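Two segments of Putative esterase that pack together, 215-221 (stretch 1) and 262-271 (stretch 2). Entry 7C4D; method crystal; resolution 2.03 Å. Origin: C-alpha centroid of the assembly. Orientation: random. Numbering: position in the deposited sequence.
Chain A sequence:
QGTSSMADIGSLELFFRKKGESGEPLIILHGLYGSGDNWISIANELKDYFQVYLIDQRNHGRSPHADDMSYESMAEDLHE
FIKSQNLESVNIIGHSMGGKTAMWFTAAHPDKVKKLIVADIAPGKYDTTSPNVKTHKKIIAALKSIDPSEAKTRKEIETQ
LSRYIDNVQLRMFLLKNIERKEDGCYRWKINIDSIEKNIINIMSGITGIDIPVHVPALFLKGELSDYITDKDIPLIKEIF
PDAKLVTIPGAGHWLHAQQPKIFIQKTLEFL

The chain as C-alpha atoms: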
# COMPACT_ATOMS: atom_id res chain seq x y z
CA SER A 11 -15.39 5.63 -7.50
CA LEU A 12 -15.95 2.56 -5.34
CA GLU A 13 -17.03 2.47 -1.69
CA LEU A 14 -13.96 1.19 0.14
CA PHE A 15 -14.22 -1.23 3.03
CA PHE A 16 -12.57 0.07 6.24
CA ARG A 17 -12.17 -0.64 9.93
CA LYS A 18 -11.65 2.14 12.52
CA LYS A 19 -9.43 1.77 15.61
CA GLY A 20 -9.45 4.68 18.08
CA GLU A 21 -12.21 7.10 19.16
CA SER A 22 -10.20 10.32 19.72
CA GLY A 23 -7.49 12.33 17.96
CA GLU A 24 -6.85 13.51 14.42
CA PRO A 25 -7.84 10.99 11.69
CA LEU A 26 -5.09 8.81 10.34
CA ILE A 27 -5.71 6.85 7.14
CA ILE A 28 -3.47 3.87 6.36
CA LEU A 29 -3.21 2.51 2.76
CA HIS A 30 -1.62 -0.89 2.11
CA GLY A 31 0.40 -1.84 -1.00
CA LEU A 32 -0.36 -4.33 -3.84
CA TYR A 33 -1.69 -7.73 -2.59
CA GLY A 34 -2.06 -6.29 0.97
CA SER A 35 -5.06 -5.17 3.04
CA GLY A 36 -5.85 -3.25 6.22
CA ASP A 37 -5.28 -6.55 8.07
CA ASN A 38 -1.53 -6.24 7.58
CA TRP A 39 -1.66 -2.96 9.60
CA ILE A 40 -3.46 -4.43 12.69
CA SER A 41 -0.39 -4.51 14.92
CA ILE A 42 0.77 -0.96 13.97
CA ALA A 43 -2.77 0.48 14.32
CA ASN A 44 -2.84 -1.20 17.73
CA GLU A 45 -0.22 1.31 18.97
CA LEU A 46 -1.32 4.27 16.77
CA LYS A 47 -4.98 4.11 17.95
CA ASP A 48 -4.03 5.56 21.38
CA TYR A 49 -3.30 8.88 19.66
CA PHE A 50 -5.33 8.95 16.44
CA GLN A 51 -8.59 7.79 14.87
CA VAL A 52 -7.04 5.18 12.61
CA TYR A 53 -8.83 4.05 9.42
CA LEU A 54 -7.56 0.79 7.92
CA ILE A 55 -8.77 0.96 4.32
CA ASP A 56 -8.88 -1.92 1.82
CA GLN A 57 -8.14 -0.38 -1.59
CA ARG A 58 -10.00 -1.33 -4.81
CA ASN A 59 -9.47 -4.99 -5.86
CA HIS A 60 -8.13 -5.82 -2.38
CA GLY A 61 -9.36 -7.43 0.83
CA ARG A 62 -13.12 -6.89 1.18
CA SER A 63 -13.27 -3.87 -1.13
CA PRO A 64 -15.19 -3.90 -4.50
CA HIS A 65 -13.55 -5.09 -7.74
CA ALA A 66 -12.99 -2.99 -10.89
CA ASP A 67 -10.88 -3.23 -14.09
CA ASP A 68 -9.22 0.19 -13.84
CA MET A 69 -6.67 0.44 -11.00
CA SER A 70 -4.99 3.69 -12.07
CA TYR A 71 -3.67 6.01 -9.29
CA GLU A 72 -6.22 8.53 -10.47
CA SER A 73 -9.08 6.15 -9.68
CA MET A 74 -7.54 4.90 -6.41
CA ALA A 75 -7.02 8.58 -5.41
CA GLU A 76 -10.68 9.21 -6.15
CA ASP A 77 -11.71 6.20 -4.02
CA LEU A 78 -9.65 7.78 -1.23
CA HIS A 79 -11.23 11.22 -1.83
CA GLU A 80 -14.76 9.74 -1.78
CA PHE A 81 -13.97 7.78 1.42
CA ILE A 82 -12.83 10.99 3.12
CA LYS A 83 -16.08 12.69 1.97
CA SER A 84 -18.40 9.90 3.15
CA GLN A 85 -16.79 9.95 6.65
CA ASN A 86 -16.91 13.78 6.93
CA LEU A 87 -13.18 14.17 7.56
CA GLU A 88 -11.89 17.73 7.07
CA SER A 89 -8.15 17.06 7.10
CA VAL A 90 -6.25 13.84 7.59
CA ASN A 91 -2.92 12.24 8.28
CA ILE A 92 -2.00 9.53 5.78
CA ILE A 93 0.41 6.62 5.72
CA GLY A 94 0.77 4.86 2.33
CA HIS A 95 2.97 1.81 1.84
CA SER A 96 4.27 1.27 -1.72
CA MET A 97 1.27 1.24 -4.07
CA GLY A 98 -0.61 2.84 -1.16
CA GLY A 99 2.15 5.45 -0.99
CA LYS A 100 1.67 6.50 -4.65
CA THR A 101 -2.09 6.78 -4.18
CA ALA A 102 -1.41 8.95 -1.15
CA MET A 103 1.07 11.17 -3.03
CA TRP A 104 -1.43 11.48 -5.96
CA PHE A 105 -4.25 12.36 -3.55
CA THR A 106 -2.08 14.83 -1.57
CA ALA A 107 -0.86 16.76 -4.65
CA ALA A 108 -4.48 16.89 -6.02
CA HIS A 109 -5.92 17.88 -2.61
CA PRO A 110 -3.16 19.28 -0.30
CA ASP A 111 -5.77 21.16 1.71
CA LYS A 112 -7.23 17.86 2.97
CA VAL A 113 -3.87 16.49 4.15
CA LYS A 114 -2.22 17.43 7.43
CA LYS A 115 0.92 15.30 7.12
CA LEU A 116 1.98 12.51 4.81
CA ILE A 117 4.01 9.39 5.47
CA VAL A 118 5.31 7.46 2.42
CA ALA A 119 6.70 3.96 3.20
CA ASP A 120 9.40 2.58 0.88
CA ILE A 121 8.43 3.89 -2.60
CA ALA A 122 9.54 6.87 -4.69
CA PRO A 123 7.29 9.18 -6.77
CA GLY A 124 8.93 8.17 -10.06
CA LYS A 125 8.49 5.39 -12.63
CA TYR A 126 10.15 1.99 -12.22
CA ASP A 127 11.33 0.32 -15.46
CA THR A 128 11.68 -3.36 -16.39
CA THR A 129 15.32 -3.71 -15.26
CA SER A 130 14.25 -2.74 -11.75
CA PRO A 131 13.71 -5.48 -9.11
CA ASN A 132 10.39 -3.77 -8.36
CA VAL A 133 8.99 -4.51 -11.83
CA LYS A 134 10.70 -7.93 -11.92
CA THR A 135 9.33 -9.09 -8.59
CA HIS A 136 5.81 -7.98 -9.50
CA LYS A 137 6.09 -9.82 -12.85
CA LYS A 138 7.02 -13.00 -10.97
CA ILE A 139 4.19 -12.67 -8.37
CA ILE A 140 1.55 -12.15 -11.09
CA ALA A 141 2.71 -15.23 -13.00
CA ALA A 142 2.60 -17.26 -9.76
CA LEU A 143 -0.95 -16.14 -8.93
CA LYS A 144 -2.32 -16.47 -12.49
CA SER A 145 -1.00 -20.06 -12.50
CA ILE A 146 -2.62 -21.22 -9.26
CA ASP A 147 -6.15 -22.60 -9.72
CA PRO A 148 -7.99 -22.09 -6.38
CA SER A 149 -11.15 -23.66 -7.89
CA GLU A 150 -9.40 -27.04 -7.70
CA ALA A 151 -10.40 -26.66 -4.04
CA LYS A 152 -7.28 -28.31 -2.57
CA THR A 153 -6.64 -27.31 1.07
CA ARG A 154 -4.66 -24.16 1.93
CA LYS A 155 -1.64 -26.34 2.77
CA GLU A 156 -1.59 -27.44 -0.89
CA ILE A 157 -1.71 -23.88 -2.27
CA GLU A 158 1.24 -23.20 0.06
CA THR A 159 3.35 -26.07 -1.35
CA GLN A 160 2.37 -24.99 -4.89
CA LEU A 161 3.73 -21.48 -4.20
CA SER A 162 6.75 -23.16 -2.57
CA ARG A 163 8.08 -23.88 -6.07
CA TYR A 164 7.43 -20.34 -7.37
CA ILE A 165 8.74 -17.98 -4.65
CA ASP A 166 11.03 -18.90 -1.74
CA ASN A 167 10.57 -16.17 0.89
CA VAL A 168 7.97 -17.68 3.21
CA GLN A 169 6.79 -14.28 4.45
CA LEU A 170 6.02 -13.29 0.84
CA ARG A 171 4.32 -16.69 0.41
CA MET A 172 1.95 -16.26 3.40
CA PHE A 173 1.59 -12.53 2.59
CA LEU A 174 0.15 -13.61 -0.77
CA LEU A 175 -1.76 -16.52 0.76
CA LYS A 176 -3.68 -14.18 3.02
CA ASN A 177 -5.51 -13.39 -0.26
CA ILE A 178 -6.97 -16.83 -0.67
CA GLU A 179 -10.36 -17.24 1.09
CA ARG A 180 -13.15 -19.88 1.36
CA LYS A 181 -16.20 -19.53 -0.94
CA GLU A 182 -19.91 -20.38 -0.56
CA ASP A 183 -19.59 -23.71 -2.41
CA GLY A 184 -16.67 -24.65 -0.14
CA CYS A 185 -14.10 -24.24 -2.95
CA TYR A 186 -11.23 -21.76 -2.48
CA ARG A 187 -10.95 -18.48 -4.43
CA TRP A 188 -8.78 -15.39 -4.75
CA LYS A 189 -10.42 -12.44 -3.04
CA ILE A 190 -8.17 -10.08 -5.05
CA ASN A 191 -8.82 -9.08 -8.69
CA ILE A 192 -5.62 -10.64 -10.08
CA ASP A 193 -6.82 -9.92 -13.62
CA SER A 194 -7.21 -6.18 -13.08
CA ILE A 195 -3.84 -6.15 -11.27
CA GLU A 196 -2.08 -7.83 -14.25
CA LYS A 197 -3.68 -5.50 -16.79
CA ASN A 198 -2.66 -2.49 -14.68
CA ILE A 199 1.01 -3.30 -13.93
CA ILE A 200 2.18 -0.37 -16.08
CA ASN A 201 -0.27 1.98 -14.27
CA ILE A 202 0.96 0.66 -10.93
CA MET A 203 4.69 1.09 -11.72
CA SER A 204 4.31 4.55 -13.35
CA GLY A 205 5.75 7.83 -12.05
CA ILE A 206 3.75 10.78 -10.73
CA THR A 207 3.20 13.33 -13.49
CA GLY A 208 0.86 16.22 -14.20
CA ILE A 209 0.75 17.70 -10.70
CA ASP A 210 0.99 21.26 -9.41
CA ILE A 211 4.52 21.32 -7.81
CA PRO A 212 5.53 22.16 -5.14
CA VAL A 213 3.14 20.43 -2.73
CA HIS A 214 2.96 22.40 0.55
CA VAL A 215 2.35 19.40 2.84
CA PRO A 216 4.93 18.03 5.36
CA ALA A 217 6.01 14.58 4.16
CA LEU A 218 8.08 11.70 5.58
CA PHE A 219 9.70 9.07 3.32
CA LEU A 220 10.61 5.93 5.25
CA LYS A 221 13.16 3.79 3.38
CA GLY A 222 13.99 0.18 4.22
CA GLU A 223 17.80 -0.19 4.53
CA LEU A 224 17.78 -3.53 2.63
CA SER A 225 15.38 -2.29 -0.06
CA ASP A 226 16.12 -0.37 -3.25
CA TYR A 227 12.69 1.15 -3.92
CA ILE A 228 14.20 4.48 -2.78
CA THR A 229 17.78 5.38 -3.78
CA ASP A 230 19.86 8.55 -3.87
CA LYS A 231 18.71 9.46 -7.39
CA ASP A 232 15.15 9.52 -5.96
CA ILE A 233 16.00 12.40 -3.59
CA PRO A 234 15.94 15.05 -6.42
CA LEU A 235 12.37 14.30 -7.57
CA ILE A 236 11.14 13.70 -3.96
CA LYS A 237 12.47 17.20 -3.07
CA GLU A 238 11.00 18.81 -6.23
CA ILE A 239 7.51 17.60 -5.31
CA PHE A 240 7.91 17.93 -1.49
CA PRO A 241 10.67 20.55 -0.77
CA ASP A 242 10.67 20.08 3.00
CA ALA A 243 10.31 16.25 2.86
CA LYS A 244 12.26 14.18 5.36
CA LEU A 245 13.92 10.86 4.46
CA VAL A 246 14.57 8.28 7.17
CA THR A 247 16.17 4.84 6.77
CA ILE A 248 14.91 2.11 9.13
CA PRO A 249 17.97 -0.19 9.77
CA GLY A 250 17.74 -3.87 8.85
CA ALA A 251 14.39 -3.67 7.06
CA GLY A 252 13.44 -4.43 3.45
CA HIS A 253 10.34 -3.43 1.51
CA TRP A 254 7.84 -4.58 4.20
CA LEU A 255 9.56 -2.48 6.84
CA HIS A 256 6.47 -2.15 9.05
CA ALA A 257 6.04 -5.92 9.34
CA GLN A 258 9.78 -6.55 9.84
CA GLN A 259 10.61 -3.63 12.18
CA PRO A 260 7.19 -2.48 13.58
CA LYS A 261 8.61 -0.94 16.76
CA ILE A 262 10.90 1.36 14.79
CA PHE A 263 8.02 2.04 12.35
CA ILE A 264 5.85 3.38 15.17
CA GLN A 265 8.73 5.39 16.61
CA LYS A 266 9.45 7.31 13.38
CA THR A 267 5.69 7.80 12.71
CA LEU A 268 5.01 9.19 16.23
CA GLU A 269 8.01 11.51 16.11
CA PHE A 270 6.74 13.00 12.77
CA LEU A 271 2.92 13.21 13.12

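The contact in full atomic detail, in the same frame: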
# COMPACT_ATOMS: atom_id res chain seq x y z
N VAL A 215 2.81 20.30 1.79
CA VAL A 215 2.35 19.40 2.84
C VAL A 215 3.61 18.78 3.41
O VAL A 215 4.45 18.34 2.63
CB VAL A 215 1.41 18.29 2.32
CG1 VAL A 215 1.03 17.28 3.41
CG2 VAL A 215 0.15 18.86 1.67
N PRO A 216 3.81 18.75 4.76
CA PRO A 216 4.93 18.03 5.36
C PRO A 216 4.90 16.53 5.03
O PRO A 216 3.89 15.89 5.22
CB PRO A 216 4.76 18.23 6.88
CG PRO A 216 3.85 19.43 7.02
CD PRO A 216 2.99 19.46 5.76
N ALA A 217 6.00 15.97 4.55
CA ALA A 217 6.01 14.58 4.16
C ALA A 217 7.20 13.87 4.79
O ALA A 217 8.28 14.44 4.92
CB ALA A 217 6.07 14.48 2.65
N LEU A 218 7.01 12.58 5.07
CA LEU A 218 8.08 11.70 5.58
C LEU A 218 8.20 10.49 4.65
O LEU A 218 7.21 9.81 4.41
CB LEU A 218 7.76 11.29 7.02
CG LEU A 218 8.65 10.18 7.63
CD1 LEU A 218 10.10 10.62 7.68
CD2 LEU A 218 8.17 9.79 9.04
N PHE A 219 9.40 10.27 4.08
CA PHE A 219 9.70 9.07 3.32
C PHE A 219 10.50 8.14 4.23
O PHE A 219 11.59 8.48 4.71
CB PHE A 219 10.42 9.43 2.01
CG PHE A 219 9.53 10.11 1.00
CD1 PHE A 219 9.08 11.41 1.19
CD2 PHE A 219 9.06 9.41 -0.12
CE1 PHE A 219 8.23 12.03 0.26
CE2 PHE A 219 8.18 10.01 -1.02
CZ PHE A 219 7.77 11.32 -0.84
N LEU A 220 9.93 6.96 4.49
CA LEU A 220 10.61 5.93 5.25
C LEU A 220 11.12 4.86 4.29
O LEU A 220 10.35 4.18 3.64
CB LEU A 220 9.66 5.34 6.29
CG LEU A 220 9.35 6.20 7.52
CD1 LEU A 220 8.16 5.56 8.24
CD2 LEU A 220 10.54 6.22 8.47
N LYS A 221 12.44 4.72 4.24
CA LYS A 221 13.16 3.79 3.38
C LYS A 221 13.58 2.57 4.19
O LYS A 221 14.07 2.70 5.30
CB LYS A 221 14.45 4.48 2.93
CG LYS A 221 15.19 3.73 1.84
CD LYS A 221 16.65 4.07 1.71
CE LYS A 221 17.42 2.93 1.09
NZ LYS A 221 18.87 3.17 1.24
N ILE A 262 10.26 0.18 15.36
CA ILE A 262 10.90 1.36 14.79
C ILE A 262 9.92 2.09 13.84
O ILE A 262 10.01 3.31 13.68
CB ILE A 262 12.25 1.00 14.14
CG1 ILE A 262 13.21 0.31 15.12
CG2 ILE A 262 12.87 2.22 13.47
CD1 ILE A 262 14.63 0.12 14.56
N PHE A 263 8.94 1.38 13.26
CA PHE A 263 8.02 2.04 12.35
C PHE A 263 7.18 3.04 13.15
O PHE A 263 7.01 4.18 12.76
CB PHE A 263 7.16 1.02 11.59
CG PHE A 263 6.36 1.66 10.48
CD1 PHE A 263 5.13 2.24 10.72
CD2 PHE A 263 6.85 1.69 9.18
CE1 PHE A 263 4.41 2.86 9.71
CE2 PHE A 263 6.11 2.29 8.16
CZ PHE A 263 4.91 2.91 8.43
N ILE A 264 6.72 2.60 14.31
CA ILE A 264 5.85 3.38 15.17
C ILE A 264 6.60 4.59 15.72
O ILE A 264 6.06 5.69 15.84
CB ILE A 264 5.26 2.43 16.23
CG1 ILE A 264 4.19 1.55 15.58
CG2 ILE A 264 4.69 3.17 17.44
CD1 ILE A 264 4.00 0.22 16.23
N GLN A 265 7.87 4.37 16.06
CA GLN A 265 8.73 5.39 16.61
C GLN A 265 8.83 6.56 15.63
O GLN A 265 8.54 7.68 16.02
CB GLN A 265 10.05 4.73 17.01
CG GLN A 265 11.33 5.54 16.91
CD GLN A 265 12.51 4.62 17.16
OE1 GLN A 265 12.44 3.72 18.01
NE2 GLN A 265 13.58 4.80 16.41
N LYS A 266 9.25 6.28 14.39
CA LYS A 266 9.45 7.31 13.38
C LYS A 266 8.15 8.04 13.00
O LYS A 266 8.19 9.24 12.78
CB LYS A 266 10.10 6.70 12.15
CG LYS A 266 11.47 6.10 12.42
CD LYS A 266 12.39 7.01 13.20
CE LYS A 266 13.81 6.49 13.20
NZ LYS A 266 14.66 7.32 14.09
N THR A 267 7.04 7.31 12.97
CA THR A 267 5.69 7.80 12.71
C THR A 267 5.27 8.76 13.84
O THR A 267 4.77 9.85 13.56
CB THR A 267 4.71 6.62 12.56
OG1 THR A 267 5.09 5.83 11.43
CG2 THR A 267 3.24 6.99 12.52
N LEU A 268 5.47 8.37 15.11
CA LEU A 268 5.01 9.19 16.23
C LEU A 268 5.88 10.41 16.45
O LEU A 268 5.41 11.42 16.96
CB LEU A 268 4.85 8.39 17.53
CG LEU A 268 3.65 7.42 17.54
CD1 LEU A 268 3.61 6.52 18.79
CD2 LEU A 268 2.31 8.13 17.36
N GLU A 269 7.15 10.34 16.03
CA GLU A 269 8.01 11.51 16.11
C GLU A 269 7.68 12.55 15.01
O GLU A 269 7.99 13.73 15.17
CB GLU A 269 9.48 11.08 16.11
CG GLU A 269 9.89 10.33 17.38
CD GLU A 269 11.23 9.58 17.34
OE1 GLU A 269 11.90 9.57 16.27
OE2 GLU A 269 11.60 8.97 18.35
N PHE A 270 7.05 12.11 13.90
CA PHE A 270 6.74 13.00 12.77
C PHE A 270 5.32 13.57 12.88
O PHE A 270 5.14 14.75 12.76
CB PHE A 270 6.96 12.27 11.43
CG PHE A 270 6.58 13.06 10.20
CD1 PHE A 270 7.32 14.16 9.82
CD2 PHE A 270 5.46 12.72 9.44
CE1 PHE A 270 6.96 14.90 8.68
CE2 PHE A 270 5.14 13.42 8.27
CZ PHE A 270 5.90 14.51 7.89
N LEU A 271 4.30 12.74 13.13
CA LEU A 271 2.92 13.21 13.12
C LEU A 271 2.61 14.07 14.35
O LEU A 271 3.19 13.86 15.40
CB LEU A 271 1.97 12.02 13.09
CG LEU A 271 2.07 11.12 11.87
CD1 LEU A 271 1.05 10.00 11.98
CD2 LEU A 271 1.89 11.94 10.58
OXT LEU A 271 1.74 14.97 14.30

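What kind of contact joins the two stretches? Strand 217-221 and helix 262-270 run nearly antiparallel, at 166°, and their axes approach to 10.2 Å. No hydrogen bond crosses between them; the contact is one of apolar packing, burying 323 Å² over both sides.

How does the contact begin at Pro216 and Ala217? Both lie against the end of the Phe270 ring. Pro216 O sits 3.6 Å from Phe270 CZ, at the ring edge and near its plane, while Pro216 CB lies 4.0 Å from the same CZ. The side chain of Ala217 points away from the helix, so it is the backbone that meets the ring, with Ala217 C 3.4 Å from Phe270 CZ.

What does Leu218 add? Its CA-to-CB bond points toward the helix and sets CB over one face of the Phe270 ring: Leu218 CB is 3.6 Å from the ring centroid, only 11° off the normal, a CH-pi contact. Phe270, its CA-to-CB bond directed toward stretch 1 and chi1 in the t well, lays its ring against the strand; 89 Å² of Phe270 is covered by stretch 1, more than of any other residue in stretch 2. Further out, Leu218 CD2 comes within 3.8 Å of Lys266 O.

How does Leu220 complete the packing? Phe219 faces elsewhere, as is usual in a strand, where successive side chains alternate, and the CA-to-CB bond of Leu220 again points toward the helix. Its two methyls spread over different neighbours: Leu220 CD1 lies 3.9 Å from Phe263 CE2, and Leu220 CD2 lies 3.7 Å from Lys266 CB. Leu218 and Leu220 are both buried, with 62 and 68 Å² covered by stretch 2, and a branched apolar chain has no polar group to satisfy there. Lysine suits its partly exposed place because its aliphatic base packs against leucine while the end of its chain leads away. Thr267, beside it, satisfies its hydroxyl within the helix, Thr267 OG1 donating to Phe263 O at 2.9 Å, which lets it sit buried near the apolar leucine.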